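Local coordinates for protein thioredoxin peroxidase 2 (Plasmodium falciparum, PDB 2C0D) that probably reduces hydrogen peroxide and organic hydroperoxides as a thioredoxin-dependent, mitochondrial 2-Cys peroxiredoxin of the malaria parasite, at residues I182-V185 against D186-E190; I151-K154 against N155-R159. All blocks are in the same frame, centred on the assembly; numbering follows the deposited sequence.

Contact 1: I182-V185 against D186-E190; sequences IIHV and DTSGE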
# COMPACT_ATOMS: atom_id res chain seq x y z
N ILE B 182 -6.80 1.59 11.51
CA ILE B 182 -7.94 0.73 11.18
C ILE B 182 -8.76 0.39 12.43
O ILE B 182 -10.00 0.47 12.42
CB ILE B 182 -7.48 -0.55 10.45
CG1 ILE B 182 -6.90 -0.16 9.07
CG2 ILE B 182 -8.67 -1.60 10.36
CD1 ILE B 182 -6.01 -1.27 8.41
N ILE B 183 -8.06 0.05 13.51
CA ILE B 183 -8.73 -0.20 14.79
C ILE B 183 -9.53 1.04 15.24
O ILE B 183 -10.68 0.92 15.69
CB ILE B 183 -7.74 -0.72 15.85
CG1 ILE B 183 -7.27 -2.12 15.43
CG2 ILE B 183 -8.39 -0.73 17.26
CD1 ILE B 183 -6.05 -2.63 16.29
N HIS B 184 -8.93 2.21 15.09
CA HIS B 184 -9.63 3.47 15.42
C HIS B 184 -10.93 3.66 14.65
O HIS B 184 -11.96 4.06 15.25
CB HIS B 184 -8.72 4.69 15.29
CG HIS B 184 -9.41 5.97 15.63
ND1 HIS B 184 -9.88 6.22 16.90
CD2 HIS B 184 -9.80 7.02 14.87
CE1 HIS B 184 -10.50 7.39 16.91
NE2 HIS B 184 -10.47 7.89 15.69
N VAL B 185 -10.90 3.41 13.34
CA VAL B 185 -12.10 3.49 12.50
C VAL B 185 -13.14 2.52 13.05
O VAL B 185 -14.33 2.87 13.18
CB VAL B 185 -11.79 3.12 11.01
CG1 VAL B 185 -13.07 2.95 10.19
CG2 VAL B 185 -10.92 4.20 10.42
N ASP B 186 -12.70 1.30 13.39
CA ASP B 186 -13.64 0.27 13.85
C ASP B 186 -14.31 0.64 15.17
O ASP B 186 -15.47 0.27 15.41
CB ASP B 186 -12.92 -1.07 13.98
CG ASP B 186 -12.63 -1.70 12.63
OD1 ASP B 186 -13.10 -1.15 11.60
OD2 ASP B 186 -11.93 -2.74 12.60
N THR B 187 -13.60 1.37 16.01
CA THR B 187 -14.14 1.69 17.34
C THR B 187 -14.87 3.03 17.39
O THR B 187 -15.81 3.20 18.17
CB THR B 187 -13.06 1.56 18.45
OG1 THR B 187 -11.99 2.48 18.23
CG2 THR B 187 -12.47 0.16 18.45
N SER B 188 -14.51 3.96 16.51
CA SER B 188 -15.07 5.34 16.56
C SER B 188 -15.95 5.73 15.37
O SER B 188 -16.73 6.69 15.44
CB SER B 188 -13.93 6.34 16.68
OG SER B 188 -13.24 6.45 15.44
N GLY B 189 -15.81 5.02 14.25
CA GLY B 189 -16.49 5.39 13.02
C GLY B 189 -16.03 6.70 12.37
O GLY B 189 -16.67 7.15 11.42
N GLU B 190 -14.95 7.31 12.85
CA GLU B 190 -14.51 8.65 12.38
C GLU B 190 -13.84 8.58 11.00
O GLU B 190 -13.01 7.70 10.75
CB GLU B 190 -13.48 9.24 13.35
CG GLU B 190 -13.99 9.73 14.70
CD GLU B 190 -12.97 10.65 15.37
OE1 GLU B 190 -13.22 11.89 15.42
OE2 GLU B 190 -11.90 10.18 15.82
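His184 reaches forward along the last turn of its helix to the carboxylate of Glu190. Its NE2 donates to Glu190 OE2 over 2.7 Å, and the oxygen lies in the ring plane and accepts through its anti lone pair. OE2 thus meets the imidazole at its edge, while the ring and carboxylate planes stand 75° apart. One face of the same ring is taken by Ser188, whose CB makes a CH-pi contact 4.0 Å from the centroid of the His184 ring.

Further polar bonds finish the helix. With chi1 at 73°, Ser188 OG sits between its own backbone N and carbonyl carbon and turns back to His184 O, 2.7 Å away, above the carbonyl plane. That carbonyl also receives Ser188 N at 2.8 Å, so two donors of one residue grip it. Ser188 OG in turn accepts from Glu190 N at 3.2 Å, an ST turn that carries the chain out of the helix. Gly189 N closes the helix on Val185 O at 2.8 Å, and Gly189 is the first residue to leave helical backbone angles, at positive phi.

Asp186 OD2 hydrogen-bonds to Tyr58 and OD1 forms a salt bridge with Arg159. Ile182 packs on strands 58-63 and 158-164, and with Val185 it also meets Ile168 of the second subunit, so the end of helix 172-188 packs on both strands and also borders the partner chain.

Contact 2: I151-K154 against N155-R159; sequences IIDK and NGCVR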
# COMPACT_ATOMS: atom_id res chain seq x y z
N ILE B 151 -4.20 -6.08 5.35
CA ILE B 151 -4.80 -6.16 6.67
C ILE B 151 -6.25 -6.56 6.46
O ILE B 151 -6.99 -5.90 5.66
CB ILE B 151 -4.72 -4.80 7.43
CG1 ILE B 151 -3.27 -4.34 7.60
CG2 ILE B 151 -5.49 -4.89 8.80
CD1 ILE B 151 -2.41 -5.34 8.34
N ILE B 152 -6.67 -7.59 7.17
CA ILE B 152 -8.00 -8.17 7.08
C ILE B 152 -8.74 -7.89 8.41
O ILE B 152 -8.19 -8.16 9.48
CB ILE B 152 -7.89 -9.72 6.89
CG1 ILE B 152 -6.90 -10.06 5.75
CG2 ILE B 152 -9.27 -10.39 6.73
CD1 ILE B 152 -7.29 -9.53 4.38
N ASP B 153 -9.95 -7.36 8.36
CA ASP B 153 -10.62 -7.08 9.65
C ASP B 153 -11.39 -8.28 10.20
O ASP B 153 -11.35 -9.40 9.64
CB ASP B 153 -11.47 -5.77 9.55
CG ASP B 153 -12.73 -5.96 8.70
OD1 ASP B 153 -13.12 -7.12 8.43
OD2 ASP B 153 -13.37 -4.93 8.32
N LYS B 154 -12.09 -8.07 11.31
CA LYS B 154 -12.80 -9.17 11.96
C LYS B 154 -14.06 -9.65 11.21
O LYS B 154 -14.62 -10.68 11.58
CB LYS B 154 -13.14 -8.80 13.41
CG LYS B 154 -11.92 -8.59 14.29
CD LYS B 154 -12.28 -8.31 15.77
CE LYS B 154 -12.68 -6.85 15.99
NZ LYS B 154 -13.08 -6.62 17.42
N ASN B 155 -14.48 -8.90 10.18
CA ASN B 155 -15.56 -9.30 9.29
C ASN B 155 -15.04 -9.98 8.02
O ASN B 155 -15.82 -10.36 7.15
CB ASN B 155 -16.42 -8.08 8.94
CG ASN B 155 -17.22 -7.57 10.15
OD1 ASN B 155 -17.67 -8.37 10.97
ND2 ASN B 155 -17.35 -6.25 10.27
N GLY B 156 -13.73 -10.14 7.91
CA GLY B 156 -13.15 -10.75 6.72
C GLY B 156 -12.97 -9.82 5.53
O GLY B 156 -12.72 -10.29 4.43
N CYS B 157 -13.08 -8.52 5.76
CA CYS B 157 -12.93 -7.51 4.72
C CYS B 157 -11.48 -7.02 4.59
O CYS B 157 -10.82 -6.81 5.59
CB CYS B 157 -13.77 -6.30 5.11
SG CYS B 157 -15.56 -6.67 5.08
N VAL B 158 -11.01 -6.82 3.37
CA VAL B 158 -9.66 -6.24 3.17
C VAL B 158 -9.68 -4.73 3.45
O VAL B 158 -10.49 -3.98 2.85
CB VAL B 158 -9.15 -6.52 1.74
CG1 VAL B 158 -7.73 -5.89 1.55
CG2 VAL B 158 -9.15 -8.03 1.44
N ARG B 159 -8.85 -4.30 4.38
CA ARG B 159 -8.85 -2.89 4.85
C ARG B 159 -7.60 -2.12 4.47
O ARG B 159 -7.51 -0.89 4.71
CB ARG B 159 -9.04 -2.80 6.36
CG ARG B 159 -10.33 -3.53 6.88
CD ARG B 159 -11.62 -2.81 6.42
NE ARG B 159 -11.71 -1.51 7.09
CZ ARG B 159 -12.04 -1.34 8.37
NH1 ARG B 159 -12.37 -2.38 9.15
NH2 ARG B 159 -12.05 -0.10 8.88
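A chi1 of 72° folds the carboxylate of Asp153 back over its own backbone, toward the turn that follows, while Arg159, bent at chi2 and chi3 (both -68°), folds back to meet it. The two oxygens of Asp153 then divide the work. OD1 collects two backbone amides, Asn155 N at 2.8 Å and Cys157 N at 3.0 Å, which approach from opposite faces of the carboxylate plane. OD2 uses its anti lone pair for a salt bridge with Arg159 NH1 at 2.9 Å; the carboxylate and guanidinium planes stand 72° apart. These three bonds fix the rotation of the buried acid and would be expected to favour its charged form. Arg159 NH1 has a second partner on helix 172-188, and NH2 forms a salt bridge to Asp165 of the second subunit.

Backbone bonds close the turn. Gly156 N bonds to Asp153 O at 3.0 Å, and Asp153 N bonds to Cys157 O at 3.0 Å. Farther along, Arg159 N meets Ile151 O at 2.8 Å. Ile152 and Val158, a non-hydrogen-bonded antiparallel pair, touch through CD1 and CG2 at 3.8 Å, and Ala31 packs against both.

Asp153 to Gly156 form a type I turn whose fourth residue, Gly156, has positive phi. Asp153 OD1 accepting from Asn155 N adds an Asx turn over Asp153 to Asn155. The whole is a 3:5 beta hairpin, a type I turn plus G1 beta bulge, joining strands 144-152 and 158-164 of the thioredoxin-like peroxiredoxin sheet.

From the N terminus, the chain comes first to contact 2, where it reverses at the end of strand 144-152 and returns as strand 158-164. It then passes into helix 172-188, whose C-terminal end makes contact 1. The two follow in series, neither nested nor crossed, and their centres lie about 13 Å apart. They nevertheless touch: Asp186 OD1 forms a salt bridge with Arg159 NH1 at 2.8 Å, Val185 CG1 packs on Arg159 NH2, and Ile182 CD1 rests on Ile151 CG2. The hairpin of residues 151-159 is thereby tied to the final helical turns, joining the sheet to the helix that leads into the C-terminal segment.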